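Local atomic coordinates of chromosome partition protein Smc (Pyrococcus yayanosii, PDB entry 5XEI), a protein that is probably required for chromosome condensation and partitioning, acting as a homodimeric, DNA-binding ATPase. Residues S167-A170 with E171-K175; S349-E352 with F353-I357. All coordinates share one frame; numbering follows the deposited sequence.

In the fold
The chain first builds part of the ATPase head, then leaves helix 156-167 and turns into the long helix 170-246. Contact 1 (167-175) sits at that turn. It spans the junction and the first turn of the outgoing coiled-coil helix. The chain runs out along the coiled coil and comes back on helix 321-383, where contact 2 (349-357) is one stretch of the returning helix. Both contacts are local, so neither encloses a long loop. They follow in series, without nesting or crossing. They meet in space: CG2 of I357 lies 3.4 Å from O of Y172, and K175 also packs on I357. Together they tie the two antiparallel helices close to the head.

Contact 1: S167-A170 with E171-K175; sequences SGIA and EYDAK
I169 and D173 stand one helical turn apart, and their side chains run alongside each other in the same direction. The backbone N of D173 bonds to O of I169 at 3.1 Å. Beside this bond, the OD2 branch of D173 comes alongside the isoleucine stem, 4.0 Å from CG1 of I169. The first torsion of I169, 56°, sets CG1 between its own N and carbonyl carbon, on the side where D173 rises. Y172 meets the same carbonyl through its CB, 3.6 Å from O of I169. That oxygen lies at the ring edge, near the ring plane. The next bond of the helix runs from N of A174 to O of A170, at 2.9 Å. Nearer the junction, CG of E171 passes 3.8 Å from O of G168. This is the start of helix 170-246, the outgoing arm of the coiled coil where it springs from the SMC head. G168 ends the preceding helix in a Schellman motif, with a positive phi of 79° that favours glycine. Further out, OG of S167 bonds back to O of I163 and O of D164. The other branch of D173, OD1, forms a salt bridge with K361 of helix 321-383. I169 also rests on K361, while Y172 lies against E360 and V364 of that helix.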
loop_
_atom_site.group_PDB
_atom_site.type_symbol
_atom_site.label_atom_id
_atom_site.label_comp_id
_atom_site.label_asym_id
_atom_site.label_seq_id
_atom_site.Cartn_x
_atom_site.Cartn_y
_atom_site.Cartn_z
ATOM N N SER A 167 -4.652 -9.105 14.922
ATOM C CA SER A 167 -3.205 -9.222 14.987
ATOM C C SER A 167 -2.520 -7.918 14.626
ATOM O O SER A 167 -1.387 -7.688 15.063
ATOM C CB SER A 167 -2.718 -10.352 14.076
ATOM O OG SER A 167 -3.170 -10.181 12.750
ATOM N N GLY A 168 -3.188 -7.054 13.867
ATOM C CA GLY A 168 -2.631 -5.755 13.556
ATOM C C GLY A 168 -1.589 -5.757 12.462
ATOM O O GLY A 168 -0.712 -4.888 12.453
ATOM N N ILE A 169 -1.668 -6.702 11.522
ATOM C CA ILE A 169 -0.716 -6.764 10.417
ATOM C C ILE A 169 -0.826 -5.598 9.440
ATOM O O ILE A 169 -0.000 -5.493 8.525
ATOM C CB ILE A 169 -0.895 -8.075 9.631
ATOM C CG1 ILE A 169 -2.348 -8.197 9.151
ATOM C CG2 ILE A 169 -0.441 -9.264 10.465
ATOM C CD1 ILE A 169 -2.608 -9.367 8.226
ATOM N N ALA A 170 -1.806 -4.711 9.600
ATOM C CA ALA A 170 -1.947 -3.610 8.649
ATOM C C ALA A 170 -0.683 -2.762 8.590
ATOM O O ALA A 170 -0.289 -2.300 7.510
ATOM C CB ALA A 170 -3.138 -2.736 9.010
ATOM N N GLU A 171 -0.022 -2.559 9.727
ATOM C CA GLU A 171 1.153 -1.697 9.719
ATOM C C GLU A 171 2.234 -2.252 8.800
ATOM O O GLU A 171 2.874 -1.500 8.049
ATOM C CB GLU A 171 1.654 -1.522 11.145
ATOM C CG GLU A 171 0.480 -1.327 12.089
ATOM C CD GLU A 171 0.884 -1.317 13.537
ATOM O OE1 GLU A 171 1.275 -2.390 14.046
ATOM O OE2 GLU A 171 0.801 -0.235 14.161
ATOM N N TYR A 172 2.420 -3.574 8.817
ATOM C CA TYR A 172 3.351 -4.210 7.891
ATOM C C TYR A 172 2.859 -4.094 6.456
ATOM O O TYR A 172 3.666 -3.959 5.527
ATOM C CB TYR A 172 3.550 -5.677 8.274
ATOM C CG TYR A 172 4.208 -5.847 9.611
ATOM C CD1 TYR A 172 3.452 -5.858 10.783
ATOM C CD2 TYR A 172 5.587 -5.975 9.714
ATOM C CE1 TYR A 172 4.056 -6.000 12.029
ATOM C CE2 TYR A 172 6.204 -6.120 10.956
ATOM C CZ TYR A 172 5.426 -6.132 12.106
ATOM O OH TYR A 172 6.010 -6.265 13.340
ATOM N N ASP A 173 1.540 -4.136 6.244
ATOM C CA ASP A 173 1.048 -4.019 4.874
ATOM C C ASP A 173 1.245 -2.614 4.315
ATOM O O ASP A 173 1.496 -2.459 3.114
ATOM C CB ASP A 173 -0.407 -4.452 4.804
ATOM C CG ASP A 173 -0.560 -5.972 4.799
ATOM O OD1 ASP A 173 -0.268 -6.613 3.759
ATOM O OD2 ASP A 173 -0.960 -6.531 5.840
ATOM N N ALA A 174 1.184 -1.587 5.166
ATOM C CA ALA A 174 1.523 -0.238 4.719
ATOM C C ALA A 174 2.990 -0.138 4.306
ATOM O O ALA A 174 3.309 0.438 3.261
ATOM C CB ALA A 174 1.205 0.777 5.815
ATOM N N LYS A 175 3.908 -0.676 5.119
ATOM C CA LYS A 175 5.316 -0.668 4.720
ATOM C C LYS A 175 5.514 -1.444 3.424
ATOM O O LYS A 175 6.038 -0.911 2.441
ATOM C CB LYS A 175 6.201 -1.236 5.827
ATOM C CG LYS A 175 6.384 -0.293 6.995
ATOM C CD LYS A 175 7.525 -0.756 7.886
ATOM C CE LYS A 175 7.858 0.317 8.913
ATOM N NZ LYS A 175 9.025 -0.059 9.753
#

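Contact 2: S349-E352 with F353-I357; sequences SIIE and FINEI
I350 and I354 cross obliquely, one turn apart on the same face of their helix. CG2 of I350 is the branch that touches, 4.0 Å from CD1 of I354. With chi1 near -56°, I354 sends CG1 back beside its own backbone N, and the chain then extends to CD1 next to I350. The backbone beneath is regular: N of I354 bonds to O of I350 at 2.9 Å. I351 and N355 behave differently. N355 runs alongside I351 instead of across it, with OD1 of N355 3.6 Å from CG2 of I351. The amide's other end, ND2, bonds to E358, which helps fix how the amide is turned. These residues belong to helix 321-383, the returning arm of the antiparallel coiled coil. I350 packs there on L183 of helix 170-246, and I354 reaches A179 and L180. An alanine in place of I354 would probably leave CG2 of I350 without its neighbour and open a gap against the partner helix. F353 bonds through its N to O of S349 at 3.1 Å. Its CB lies 3.4 Å from O of I350, but its ring swings clear of the preceding turn. At the exposed side, N of E356 bonds to O of E352 at 2.9 Å, and CG of E356 lies 3.8 Å from the same oxygen of E352.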
loop_
_atom_site.group_PDB
_atom_site.type_symbol
_atom_site.label_atom_id
_atom_site.label_comp_id
_atom_site.label_asym_id
_atom_site.label_seq_id
_atom_site.Cartn_x
_atom_site.Cartn_y
_atom_site.Cartn_z
ATOM N N SER A 349 17.975 -5.310 -3.407
ATOM C CA SER A 349 17.854 -4.912 -2.013
ATOM C C SER A 349 16.400 -4.716 -1.615
ATOM O O SER A 349 15.959 -5.205 -0.566
ATOM C CB SER A 349 18.632 -3.632 -1.769
ATOM O OG SER A 349 17.963 -2.864 -0.783
ATOM N N ILE A 350 15.644 -3.970 -2.420
ATOM C CA ILE A 350 14.228 -3.789 -2.124
ATOM C C ILE A 350 13.554 -5.140 -1.981
ATOM O O ILE A 350 12.733 -5.355 -1.078
ATOM C CB ILE A 350 13.562 -2.943 -3.220
ATOM C CG1 ILE A 350 14.206 -1.560 -3.277
ATOM C CG2 ILE A 350 12.062 -2.865 -2.981
ATOM C CD1 ILE A 350 13.500 -0.601 -4.191
ATOM N N ILE A 351 13.922 -6.086 -2.849
ATOM C CA ILE A 351 13.289 -7.398 -2.833
ATOM C C ILE A 351 13.532 -8.091 -1.499
ATOM O O ILE A 351 12.609 -8.641 -0.887
ATOM C CB ILE A 351 13.781 -8.246 -4.016
ATOM C CG1 ILE A 351 13.117 -7.755 -5.307
ATOM C CG2 ILE A 351 13.470 -9.700 -3.771
ATOM C CD1 ILE A 351 13.599 -8.460 -6.566
ATOM N N GLU A 352 14.767 -8.052 -1.015
ATOM C CA GLU A 352 15.061 -8.655 0.273
ATOM C C GLU A 352 14.215 -8.036 1.371
ATOM O O GLU A 352 13.661 -8.750 2.213
ATOM C CB GLU A 352 16.549 -8.513 0.574
ATOM C CG GLU A 352 17.424 -9.311 -0.402
ATOM C CD GLU A 352 18.912 -9.251 -0.088
ATOM O OE1 GLU A 352 19.418 -8.175 0.311
ATOM O OE2 GLU A 352 19.583 -10.292 -0.261
ATOM N N PHE A 353 14.076 -6.714 1.352
ATOM C CA PHE A 353 13.264 -6.013 2.340
ATOM C C PHE A 353 11.803 -6.451 2.272
ATOM O O PHE A 353 11.175 -6.731 3.303
ATOM C CB PHE A 353 13.409 -4.508 2.105
ATOM C CG PHE A 353 12.648 -3.645 3.067
ATOM C CD1 PHE A 353 13.180 -3.322 4.304
ATOM C CD2 PHE A 353 11.407 -3.124 2.719
ATOM C CE1 PHE A 353 12.478 -2.512 5.188
ATOM C CE2 PHE A 353 10.696 -2.320 3.599
ATOM C CZ PHE A 353 11.233 -2.010 4.835
ATOM N N ILE A 354 11.239 -6.517 1.062
ATOM C CA ILE A 354 9.856 -6.959 0.916
ATOM C C ILE A 354 9.679 -8.370 1.452
ATOM O O ILE A 354 8.613 -8.721 1.980
ATOM C CB ILE A 354 9.416 -6.866 -0.557
ATOM C CG1 ILE A 354 9.606 -5.454 -1.087
ATOM C CG2 ILE A 354 7.963 -7.230 -0.698
ATOM C CD1 ILE A 354 8.869 -5.202 -2.383
ATOM N N ASN A 355 10.703 -9.204 1.335
ATOM C CA ASN A 355 10.604 -10.525 1.932
ATOM C C ASN A 355 10.708 -10.472 3.447
ATOM O O ASN A 355 10.086 -11.281 4.133
ATOM C CB ASN A 355 11.666 -11.435 1.346
ATOM C CG ASN A 355 11.409 -11.722 -0.094
ATOM O OD1 ASN A 355 12.294 -11.607 -0.931
ATOM N ND2 ASN A 355 10.167 -12.054 -0.410
ATOM N N GLU A 356 11.476 -9.531 3.990
ATOM C CA GLU A 356 11.498 -9.368 5.434
ATOM C C GLU A 356 10.128 -8.979 5.959
ATOM O O GLU A 356 9.690 -9.476 7.005
ATOM C CB GLU A 356 12.534 -8.327 5.829
ATOM C CG GLU A 356 13.905 -8.932 5.980
ATOM C CD GLU A 356 13.895 -10.086 6.978
ATOM O OE1 GLU A 356 14.446 -11.163 6.640
ATOM O OE2 GLU A 356 13.332 -9.917 8.093
ATOM N N ILE A 357 9.425 -8.105 5.233
ATOM C CA ILE A 357 8.125 -7.646 5.697
ATOM C C ILE A 357 7.138 -8.806 5.763
ATOM O O ILE A 357 6.479 -9.024 6.790
ATOM C CB ILE A 357 7.610 -6.512 4.799
ATOM C CG1 ILE A 357 8.386 -5.231 5.083
ATOM C CG2 ILE A 357 6.152 -6.262 5.077
ATOM C CD1 ILE A 357 7.974 -4.547 6.367
#